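Local structure of putative cellulase CEL6 (Mycobacterium tuberculosis, 1UP3) at residues A[31-34]-A[35-39]; A[159-162]-A[163-166]; A[192-195]-A[196-199]; A[247-251]-A[252-256]. The protein hydrolyses cellulose as a family 6 endoglucanase, probably cutting internal beta-1,4-glucosidic bonds with inversion of the anomeric centre. All coordinates share one frame; numbering follows the deposited sequence.

Contact 1 (A[31-34]-A[35-39]); sequences ELTS and VANTP
The hydroxyl of Thr38 gives its proton to the backbone carbonyl of Ser34, with Thr38 OG1 2.8 Å from Ser34 O. The bond closes the C-terminal end of helix 30-36 with a side chain. Thr38 OG1 sits beside its own backbone N, chi1 -55°, and this turns the hydroxyl back toward the last turn. The donor is tilted 30° from the carbonyl plane. Ser34 O also receives a weak bond from Asn37 N.

The backbone bonds of the last turn come just before it. Val35 N donates to Glu31 O almost straight, and Ala36 N reaches Leu32 O at 2.9 Å. Asn37 N to Thr33 O, 3.1 Å, is more bent. Asn37 is the first residue to leave helical backbone angles.

On the outer side Thr33 and Asn37 lie side by side and point the same way. The methyl of Thr33 touches the amide nitrogen of Asn37, CG2 to ND2 3.6 Å. Asn37 ND2 is hydrogen-bonded to a bound polyether, probably from the crystallisation liquor; Thr33 lines the same pocket. Within the turn, Val35 CG2 rests 3.5 Å from Glu31 O, and Ala36 CB lies 3.3 Å from Leu32 O. The hydroxyl of Ser34 bonds to the side chain of Gln294.

The short helix is packed between two others. Leu32, Val35 and Ala36 touch helix 17-24, while Glu31 and Leu32 touch Ile286 of helix 282-291. Past the helix end, Thr38 meets Pro245 and Trp259, and Pro39 leads toward strand 42-44.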
loop_
_atom_site.group_PDB
_atom_site.type_symbol
_atom_site.label_atom_id
_atom_site.label_comp_id
_atom_site.label_asym_id
_atom_site.label_seq_id
_atom_site.Cartn_x
_atom_site.Cartn_y
_atom_site.Cartn_z
ATOM N N GLU A 31 -10.871 8.119 19.151
ATOM C CA GLU A 31 -10.059 7.167 18.413
ATOM C C GLU A 31 -10.423 7.211 16.935
ATOM O O GLU A 31 -9.541 7.234 16.080
ATOM C CB GLU A 31 -10.248 5.736 18.929
ATOM C CG GLU A 31 -9.722 5.493 20.343
ATOM C CD GLU A 31 -10.601 6.126 21.435
ATOM O OE1 GLU A 31 -11.836 6.078 21.334
ATOM O OE2 GLU A 31 -10.068 6.718 22.415
ATOM N N LEU A 32 -11.712 7.223 16.622
ATOM C CA LEU A 32 -12.111 7.291 15.215
ATOM C C LEU A 32 -11.720 8.618 14.584
ATOM O O LEU A 32 -11.291 8.660 13.430
ATOM C CB LEU A 32 -13.601 7.062 15.028
ATOM C CG LEU A 32 -14.141 5.687 15.290
ATOM C CD1 LEU A 32 -15.645 5.687 15.182
ATOM C CD2 LEU A 32 -13.586 4.695 14.235
ATOM N N THR A 33 -11.862 9.709 15.341
ATOM C CA THR A 33 -11.496 10.999 14.816
ATOM C C THR A 33 -9.983 11.022 14.493
ATOM O O THR A 33 -9.592 11.561 13.473
ATOM C CB THR A 33 -11.886 12.063 15.800
ATOM O OG1 THR A 33 -13.324 12.181 15.795
ATOM C CG2 THR A 33 -11.386 13.425 15.380
ATOM N N SER A 34 -9.158 10.464 15.369
ATOM C CA SER A 34 -7.700 10.427 15.153
ATOM C C SER A 34 -7.345 9.712 13.864
ATOM O O SER A 34 -6.622 10.254 13.020
ATOM C CB SER A 34 -6.996 9.737 16.311
ATOM O OG SER A 34 -5.587 9.751 16.101
ATOM N N VAL A 35 -7.883 8.511 13.705
ATOM C CA VAL A 35 -7.651 7.718 12.478
ATOM C C VAL A 35 -8.173 8.451 11.233
ATOM O O VAL A 35 -7.497 8.520 10.203
ATOM C CB VAL A 35 -8.299 6.303 12.634
ATOM C CG1 VAL A 35 -8.314 5.531 11.322
ATOM C CG2 VAL A 35 -7.582 5.527 13.758
ATOM N N ALA A 36 -9.401 8.990 11.304
ATOM C CA ALA A 36 -9.996 9.678 10.170
ATOM C C ALA A 36 -9.203 10.857 9.655
ATOM O O ALA A 36 -9.231 11.142 8.469
ATOM C CB ALA A 36 -11.377 10.152 10.541
ATOM N N ASN A 37 -8.523 11.558 10.552
ATOM C CA ASN A 37 -7.782 12.760 10.173
ATOM C C ASN A 37 -6.314 12.469 9.806
ATOM O O ASN A 37 -5.522 13.419 9.635
ATOM C CB ASN A 37 -7.821 13.754 11.329
ATOM C CG ASN A 37 -9.143 14.463 11.440
ATOM O OD1 ASN A 37 -9.777 14.793 10.421
ATOM N ND2 ASN A 37 -9.520 14.807 12.669
ATOM N N THR A 38 -5.941 11.195 9.727
ATOM C CA THR A 38 -4.572 10.809 9.337
ATOM C C THR A 38 -4.598 10.405 7.876
ATOM O O THR A 38 -5.406 9.556 7.474
ATOM C CB THR A 38 -4.093 9.623 10.197
ATOM O OG1 THR A 38 -4.216 9.989 11.582
ATOM C CG2 THR A 38 -2.633 9.373 10.020
ATOM N N PRO A 39 -3.687 10.928 7.069
ATOM C CA PRO A 39 -3.670 10.547 5.641
ATOM C C PRO A 39 -3.312 9.075 5.421
ATOM O O PRO A 39 -2.381 8.550 6.071
ATOM C CB PRO A 39 -2.593 11.446 5.035
ATOM C CG PRO A 39 -1.799 11.929 6.170
ATOM C CD PRO A 39 -2.594 11.866 7.418
#

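Contact 2 (A[159-162]-A[163-166]); sequences AGHS and RWLS. With BGC (beta-D-glucopyranose), chain B; BGC (beta-D-glucopyranose), chain C.
His161 to Trp164 form a type I beta turn, with Trp164 N 3.1 Å from His161 O. The turn lies in the loop between strand 153-158 and helix 167-176, and it lines the glycan site of this family 6 domain. The imidazole of His161 folds back over the turn, chi1 62°, its CG lying between the backbone N and the carbonyl carbon. This lets His161 ND1 accept from Arg163 N at 3.0 Å, with the donor in the ring plane. The turn thereby helps fix the ring's rotation. Trp164 CB lies over one face of the imidazole, a CH-pi contact 3.8 Å from the ring centroid. The two rings themselves meet obliquely, planes at 40°.

A water bridges Ala159 O, His161 O and Leu165 N, linking the backbone on both sides of the turn. Ser162 OG bonds to both Glu197 and Glu198, and Arg163 forms a salt bridge with Glu197.

Trp164 presents one indole face to the glucose of chain B, with C4 offset toward the rim of the ring. Its CH2 atom also meets C1 of the glucose of chain C. Asp120, Asn191 and Asp82 bind the sugars too. His161 NE2 donates to O3 of the chain B glucose at 2.9 Å, nearly straight at 169°.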
loop_
_atom_site.group_PDB
_atom_site.type_symbol
_atom_site.label_atom_id
_atom_site.label_comp_id
_atom_site.label_asym_id
_atom_site.label_seq_id
_atom_site.Cartn_x
_atom_site.Cartn_y
_atom_site.Cartn_z
ATOM N N ALA A 159 7.322 -4.727 -2.138
ATOM C CA ALA A 159 8.411 -5.678 -1.959
ATOM C C ALA A 159 8.238 -6.562 -0.694
ATOM O O ALA A 159 9.229 -7.102 -0.179
ATOM C CB ALA A 159 9.727 -4.920 -1.894
ATOM N N GLY A 160 7.019 -6.718 -0.206
ATOM C CA GLY A 160 6.788 -7.616 0.923
ATOM C C GLY A 160 7.264 -7.039 2.219
ATOM O O GLY A 160 6.973 -5.876 2.524
ATOM N N HIS A 161 7.985 -7.831 3.003
ATOM C CA HIS A 161 8.453 -7.414 4.336
ATOM C C HIS A 161 9.605 -8.274 4.784
ATOM O O HIS A 161 9.931 -9.255 4.136
ATOM C CB HIS A 161 7.301 -7.381 5.353
ATOM C CG HIS A 161 6.658 -8.697 5.597
ATOM N ND1 HIS A 161 7.331 -9.766 6.165
ATOM C CD2 HIS A 161 5.393 -9.127 5.349
ATOM C CE1 HIS A 161 6.499 -10.792 6.241
ATOM N NE2 HIS A 161 5.323 -10.436 5.737
ATOM N N SER A 162 10.208 -7.884 5.899
ATOM C CA SER A 162 11.458 -8.467 6.375
ATOM C C SER A 162 11.356 -9.928 6.805
ATOM O O SER A 162 12.398 -10.518 7.082
ATOM C CB SER A 162 11.976 -7.621 7.534
ATOM O OG SER A 162 11.029 -7.667 8.594
ATOM N N ARG A 163 10.154 -10.512 6.896
ATOM C CA ARG A 163 9.985 -11.923 7.269
ATOM C C ARG A 163 9.333 -12.746 6.144
ATOM O O ARG A 163 8.789 -13.818 6.376
ATOM C CB ARG A 163 9.194 -12.072 8.561
ATOM C CG ARG A 163 9.775 -11.297 9.681
ATOM C CD ARG A 163 10.533 -12.049 10.729
ATOM N NE ARG A 163 10.848 -11.096 11.810
ATOM C CZ ARG A 163 10.255 -11.051 13.016
ATOM N NH1 ARG A 163 9.318 -11.928 13.395
ATOM N NH2 ARG A 163 10.630 -10.133 13.882
ATOM N N TRP A 164 9.385 -12.215 4.934
ATOM C CA TRP A 164 8.768 -12.859 3.783
ATOM C C TRP A 164 9.895 -13.388 2.904
ATOM O O TRP A 164 10.470 -14.434 3.248
ATOM C CB TRP A 164 7.784 -11.915 3.088
ATOM C CG TRP A 164 6.778 -12.621 2.257
ATOM C CD1 TRP A 164 6.864 -13.891 1.725
ATOM C CD2 TRP A 164 5.498 -12.123 1.871
ATOM N NE1 TRP A 164 5.713 -14.193 1.034
ATOM C CE2 TRP A 164 4.862 -13.126 1.105
ATOM C CE3 TRP A 164 4.817 -10.916 2.098
ATOM C CZ2 TRP A 164 3.584 -12.944 0.561
ATOM C CZ3 TRP A 164 3.572 -10.742 1.541
ATOM C CH2 TRP A 164 2.975 -11.749 0.786
ATOM N N LEU A 165 10.225 -12.756 1.780
ATOM C CA LEU A 165 11.385 -13.197 0.993
ATOM C C LEU A 165 12.641 -12.593 1.590
ATOM O O LEU A 165 12.599 -11.587 2.277
ATOM C CB LEU A 165 11.269 -12.783 -0.479
ATOM C CG LEU A 165 10.062 -13.202 -1.279
ATOM C CD1 LEU A 165 10.333 -12.850 -2.742
ATOM C CD2 LEU A 165 9.814 -14.666 -1.083
ATOM N N SER A 166 13.794 -13.192 1.306
ATOM C CA SER A 166 15.038 -12.558 1.627
ATOM C C SER A 166 15.291 -11.281 0.823
ATOM O O SER A 166 14.691 -11.067 -0.240
ATOM C CB SER A 166 16.200 -13.508 1.401
ATOM O OG SER A 166 16.430 -13.630 0.014
HETATM C C2 BGC B . 4.165 -13.837 5.326
HETATM C C3 BGC B . 2.760 -13.292 5.243
HETATM C C4 BGC B . 2.024 -13.745 3.976
HETATM C C5 BGC B . 2.172 -15.271 3.750
HETATM C C6 BGC B . 1.633 -15.674 2.374
HETATM C C1 BGC B . 4.118 -15.336 5.076
HETATM O O2 BGC B . 4.702 -13.529 6.607
HETATM O O3 BGC B . 2.800 -11.866 5.361
HETATM O O4 BGC B . 0.671 -13.490 4.101
HETATM O O5 BGC B . 3.534 -15.557 3.801
HETATM O O6 BGC B . 1.689 -17.095 2.301
HETATM C C2 BGC C . -1.288 -12.454 3.140
HETATM C C3 BGC C . -1.789 -11.193 2.452
HETATM C C4 BGC C . -1.405 -9.952 3.258
HETATM C C5 BGC C . 0.109 -10.008 3.558
HETATM C C6 BGC C . 0.538 -8.878 4.504
HETATM C C1 BGC C . 0.217 -12.343 3.407
HETATM O O2 BGC C . -1.621 -13.633 2.383
HETATM O O3 BGC C . -3.189 -11.235 2.229
HETATM O O4 BGC C . -1.711 -8.737 2.566
HETATM O O5 BGC C . 0.474 -11.216 4.207
HETATM O O6 BGC C . 1.938 -8.899 4.703
HETATM O O HOH W 1 9.646 -9.758 1.036
#

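Contact 3 (A[192-195]-A[196-199]); sequences FYTT and DEEI
Tyr193 sets its CB against the carboxylate of Glu198, 3.2 Å from OE2. The phenol ring then leads away toward His161 and Arg163. The ring and carboxylate planes are 33° apart. Glu198 is bent at chi2, -42°, which folds the acid back beside Tyr193, and Glu198 OE2 also bonds to the hydroxyl of Ser162.

Thr194 follows as the N-cap of helix 195-208. Its hydroxyl lies between the backbone N and the carbonyl carbon, chi1 65°, and faces into the first turn. There Thr194 OG1 accepts from Glu197 N at 3.3 Å. Thr194 O takes the first regular bond of the helix, from Glu198 N at 3.0 Å. A water accepts from Thr194 N and donates to Glu197 OE1 at 2.7 Å. The extended Glu197 chain carries its carboxylate to this water and to a salt bridge with Arg163, while its other oxygen, OE2, bonds to the hydroxyl of Ser162.

Thr195 begins the helix. Its carbonyl receives Ile199 N at 2.9 Å, nearly in line with the C=O bond. Thr195 CG2 packs on Ile199 CD1 at 3.8 Å, and both side chains touch Tyr257 of strand 254-258. Thr195 OG1 takes a bond from the side chain of Asn221.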
loop_
_atom_site.group_PDB
_atom_site.type_symbol
_atom_site.label_atom_id
_atom_site.label_comp_id
_atom_site.label_asym_id
_atom_site.label_seq_id
_atom_site.Cartn_x
_atom_site.Cartn_y
_atom_site.Cartn_z
ATOM N N PHE A 192 2.784 -5.656 10.257
ATOM C CA PHE A 192 2.892 -5.205 11.633
ATOM C C PHE A 192 4.319 -5.138 12.137
ATOM O O PHE A 192 4.495 -4.876 13.328
ATOM C CB PHE A 192 2.054 -6.156 12.540
ATOM C CG PHE A 192 0.614 -6.290 12.120
ATOM C CD1 PHE A 192 -0.342 -5.405 12.561
ATOM C CD2 PHE A 192 0.238 -7.284 11.215
ATOM C CE1 PHE A 192 -1.666 -5.523 12.123
ATOM C CE2 PHE A 192 -1.067 -7.381 10.764
ATOM C CZ PHE A 192 -2.001 -6.521 11.203
ATOM N N TYR A 193 5.321 -5.392 11.274
ATOM C CA TYR A 193 6.699 -5.448 11.746
ATOM C C TYR A 193 7.201 -4.052 12.124
ATOM O O TYR A 193 6.768 -3.071 11.563
ATOM C CB TYR A 193 7.604 -6.142 10.727
ATOM C CG TYR A 193 7.202 -7.568 10.515
ATOM C CD1 TYR A 193 7.467 -8.507 11.495
ATOM C CD2 TYR A 193 6.464 -7.965 9.390
ATOM C CE1 TYR A 193 7.041 -9.817 11.359
ATOM C CE2 TYR A 193 6.023 -9.278 9.260
ATOM C CZ TYR A 193 6.300 -10.179 10.236
ATOM O OH TYR A 193 5.852 -11.485 10.108
ATOM N N THR A 194 8.121 -3.980 13.097
ATOM C CA THR A 194 8.601 -2.713 13.581
ATOM C C THR A 194 9.299 -1.915 12.488
ATOM O O THR A 194 9.932 -2.474 11.564
ATOM C CB THR A 194 9.563 -2.849 14.792
ATOM O OG1 THR A 194 10.785 -3.536 14.390
ATOM C CG2 THR A 194 8.917 -3.610 15.908
ATOM N N THR A 195 9.214 -0.606 12.612
ATOM C CA THR A 195 9.891 0.280 11.687
ATOM C C THR A 195 11.382 0.024 11.623
ATOM O O THR A 195 11.964 -0.031 10.542
ATOM C CB THR A 195 9.641 1.683 12.094
ATOM O OG1 THR A 195 8.221 1.947 11.998
ATOM C CG2 THR A 195 10.357 2.671 11.210
ATOM N N ASP A 196 12.007 -0.192 12.787
ATOM C CA ASP A 196 13.434 -0.468 12.802
ATOM C C ASP A 196 13.801 -1.714 12.014
ATOM O O ASP A 196 14.800 -1.701 11.263
ATOM C CB ASP A 196 13.905 -0.649 14.203
ATOM C CG ASP A 196 14.044 0.645 14.941
ATOM O OD1 ASP A 196 14.067 1.744 14.306
ATOM O OD2 ASP A 196 14.185 0.634 16.183
ATOM N N GLU A 197 13.022 -2.762 12.162
ATOM C CA GLU A 197 13.305 -3.990 11.431
ATOM C C GLU A 197 13.159 -3.747 9.925
ATOM O O GLU A 197 14.009 -4.198 9.125
ATOM C CB GLU A 197 12.460 -5.140 11.923
ATOM C CG GLU A 197 12.813 -6.451 11.234
ATOM C CD GLU A 197 12.032 -7.634 11.722
ATOM O OE1 GLU A 197 11.662 -7.683 12.910
ATOM O OE2 GLU A 197 11.769 -8.535 10.878
ATOM N N GLU A 198 12.139 -2.986 9.547
ATOM C CA GLU A 198 11.923 -2.730 8.117
ATOM C C GLU A 198 12.966 -1.803 7.526
ATOM O O GLU A 198 13.312 -1.965 6.343
ATOM C CB GLU A 198 10.490 -2.253 7.846
ATOM C CG GLU A 198 9.400 -3.202 8.344
ATOM C CD GLU A 198 9.716 -4.639 8.057
ATOM O OE1 GLU A 198 9.566 -5.053 6.895
ATOM O OE2 GLU A 198 10.201 -5.367 8.974
ATOM N N ILE A 199 13.520 -0.870 8.305
ATOM C CA ILE A 199 14.632 -0.020 7.813
ATOM C C ILE A 199 15.852 -0.879 7.517
ATOM O O ILE A 199 16.517 -0.732 6.479
ATOM C CB ILE A 199 14.979 1.101 8.832
ATOM C CG1 ILE A 199 13.858 2.159 8.855
ATOM C CG2 ILE A 199 16.321 1.746 8.515
ATOM C CD1 ILE A 199 13.973 3.130 10.019
HETATM O O HOH W 2 9.536 -6.478 14.050
#

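Contact 4 (A[247-251]-A[252-256]); sequences TATAG and AHADA
Thr249 points its side chain at Ala254, and a bond from its hydroxyl joins the two. Gly251 to Ala254 form a type I beta turn that leads the chain into strand 254-258, an outermost strand of the parallel sheet within this chain. Ala254 N donates to Gly251 O at 3.1 Å to close the turn, coming from well above the carbonyl plane.

The hydroxyl of Thr249 lies between its backbone N and carbonyl carbon, chi1 63°, which turns it to the carbonyl of Ala254. Thr249 OG1 donates to Ala254 O at 2.7 Å. The donor is tilted 23° from the carbonyl plane. The methyl of Ala254 points back toward the loop, with its CB 3.5 Å from Thr249 OG1. The other branch of Thr249, CG2, extends along the strand and packs on Ala256 CA at 3.7 Å.

Thr247 runs past the next part of the strand. Its CA makes a CA-H...O contact with Asp255 O, which also takes a bond from the side chain of Asn3. One water lies within bonding reach of both Thr247 O and Ala254 O. A second lies similarly between Gly251 O and Ala254 O.

The side chains of His253 and Asp255 point away from the loop. His253 bonds to Glu203 of helix 195-208. Asp255 OD2 hydrogen-bonds to the hydroxyl of Tyr156 and forms a salt bridge with Arg183. The backbone of the strand pairs with Tyr214 and Ile216 of strand 213-217. At the far end of the contact, Thr247 CG2 stops 3.4 Å from Asp255 O.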
loop_
_atom_site.group_PDB
_atom_site.type_symbol
_atom_site.label_atom_id
_atom_site.label_comp_id
_atom_site.label_asym_id
_atom_site.label_seq_id
_atom_site.Cartn_x
_atom_site.Cartn_y
_atom_site.Cartn_z
ATOM N N THR A 247 7.964 12.320 6.429
ATOM C CA THR A 247 9.235 12.113 5.743
ATOM C C THR A 247 10.427 12.204 6.699
ATOM O O THR A 247 11.565 12.008 6.265
ATOM C CB THR A 247 9.449 13.088 4.575
ATOM O OG1 THR A 247 9.359 14.438 5.068
ATOM C CG2 THR A 247 8.364 12.912 3.528
ATOM N N ALA A 248 10.194 12.466 7.976
ATOM C CA ALA A 248 11.282 12.482 8.953
ATOM C C ALA A 248 11.547 11.067 9.417
ATOM O O ALA A 248 11.126 10.664 10.488
ATOM C CB ALA A 248 10.953 13.420 10.130
ATOM N N THR A 249 12.276 10.311 8.614
ATOM C CA THR A 249 12.511 8.902 8.889
ATOM C C THR A 249 13.908 8.665 9.422
ATOM O O THR A 249 14.782 9.559 9.380
ATOM C CB THR A 249 12.418 8.070 7.633
ATOM O OG1 THR A 249 13.458 8.476 6.731
ATOM C CG2 THR A 249 11.133 8.304 6.878
ATOM N N ALA A 250 14.125 7.422 9.846
ATOM C CA ALA A 250 15.383 6.992 10.458
ATOM C C ALA A 250 16.191 6.090 9.538
ATOM O O ALA A 250 17.169 5.469 9.963
ATOM C CB ALA A 250 15.126 6.320 11.847
ATOM N N GLY A 251 15.827 6.022 8.263
ATOM C CA GLY A 251 16.615 5.279 7.286
ATOM C C GLY A 251 17.161 6.165 6.198
ATOM O O GLY A 251 16.461 7.050 5.679
ATOM N N ALA A 252 18.411 5.920 5.814
ATOM C CA ALA A 252 19.083 6.740 4.813
ATOM C C ALA A 252 18.352 6.826 3.463
ATOM O O ALA A 252 18.430 7.849 2.781
ATOM C CB ALA A 252 20.461 6.221 4.592
ATOM N N HIS A 253 17.695 5.733 3.074
ATOM C CA HIS A 253 16.943 5.670 1.827
ATOM C C HIS A 253 15.425 5.536 2.040
ATOM O O HIS A 253 14.705 5.242 1.080
ATOM C CB HIS A 253 17.467 4.534 0.982
ATOM C CG HIS A 253 18.906 4.698 0.615
ATOM N ND1 HIS A 253 19.923 4.155 1.367
ATOM C CD2 HIS A 253 19.497 5.370 -0.402
ATOM C CE1 HIS A 253 21.087 4.478 0.819
ATOM N NE2 HIS A 253 20.857 5.221 -0.247
ATOM N N ALA A 254 14.947 5.793 3.256
ATOM C CA ALA A 254 13.513 5.745 3.578
ATOM C C ALA A 254 12.916 7.110 3.290
ATOM O O ALA A 254 13.135 8.064 4.051
ATOM C CB ALA A 254 13.325 5.362 5.054
ATOM N N ASP A 255 12.186 7.234 2.190
ATOM C CA ASP A 255 11.531 8.492 1.812
ATOM C C ASP A 255 10.396 8.869 2.768
ATOM O O ASP A 255 10.123 10.069 2.984
ATOM C CB ASP A 255 10.915 8.404 0.412
ATOM C CG ASP A 255 11.923 8.495 -0.740
ATOM O OD1 ASP A 255 13.096 8.914 -0.515
ATOM O OD2 ASP A 255 11.579 8.131 -1.899
ATOM N N ALA A 256 9.688 7.861 3.296
ATOM C CA ALA A 256 8.576 8.149 4.189
ATOM C C ALA A 256 8.109 6.953 4.969
ATOM O O ALA A 256 8.280 5.814 4.538
ATOM C CB ALA A 256 7.352 8.676 3.377
HETATM O O HOH W 3 13.193 10.955 4.154
HETATM O O HOH W 4 15.972 9.654 4.370
#

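In the fold
The contacts follow one another along the chain as contacts 1 to 4, all within the family 6 sequence range, around a parallel sheet of seven strands. Contacts 2 and 3 touch, their centres about 11 Å apart. They follow neighbouring strands 153-158 and 184-187, and Ser162 meets both Glu197 and Glu198, so the start of helix 195-208 backs the sugar-binding turn. Contact 4 opens strand 254-258 at one edge of the sheet. It packs on contact 3 through Ile199 against Ala250 and Gly251, centres about 12 Å apart. Contact 1 stands apart, over 20 Å from each of the others between centres, on a helix before the first strand, 42-44.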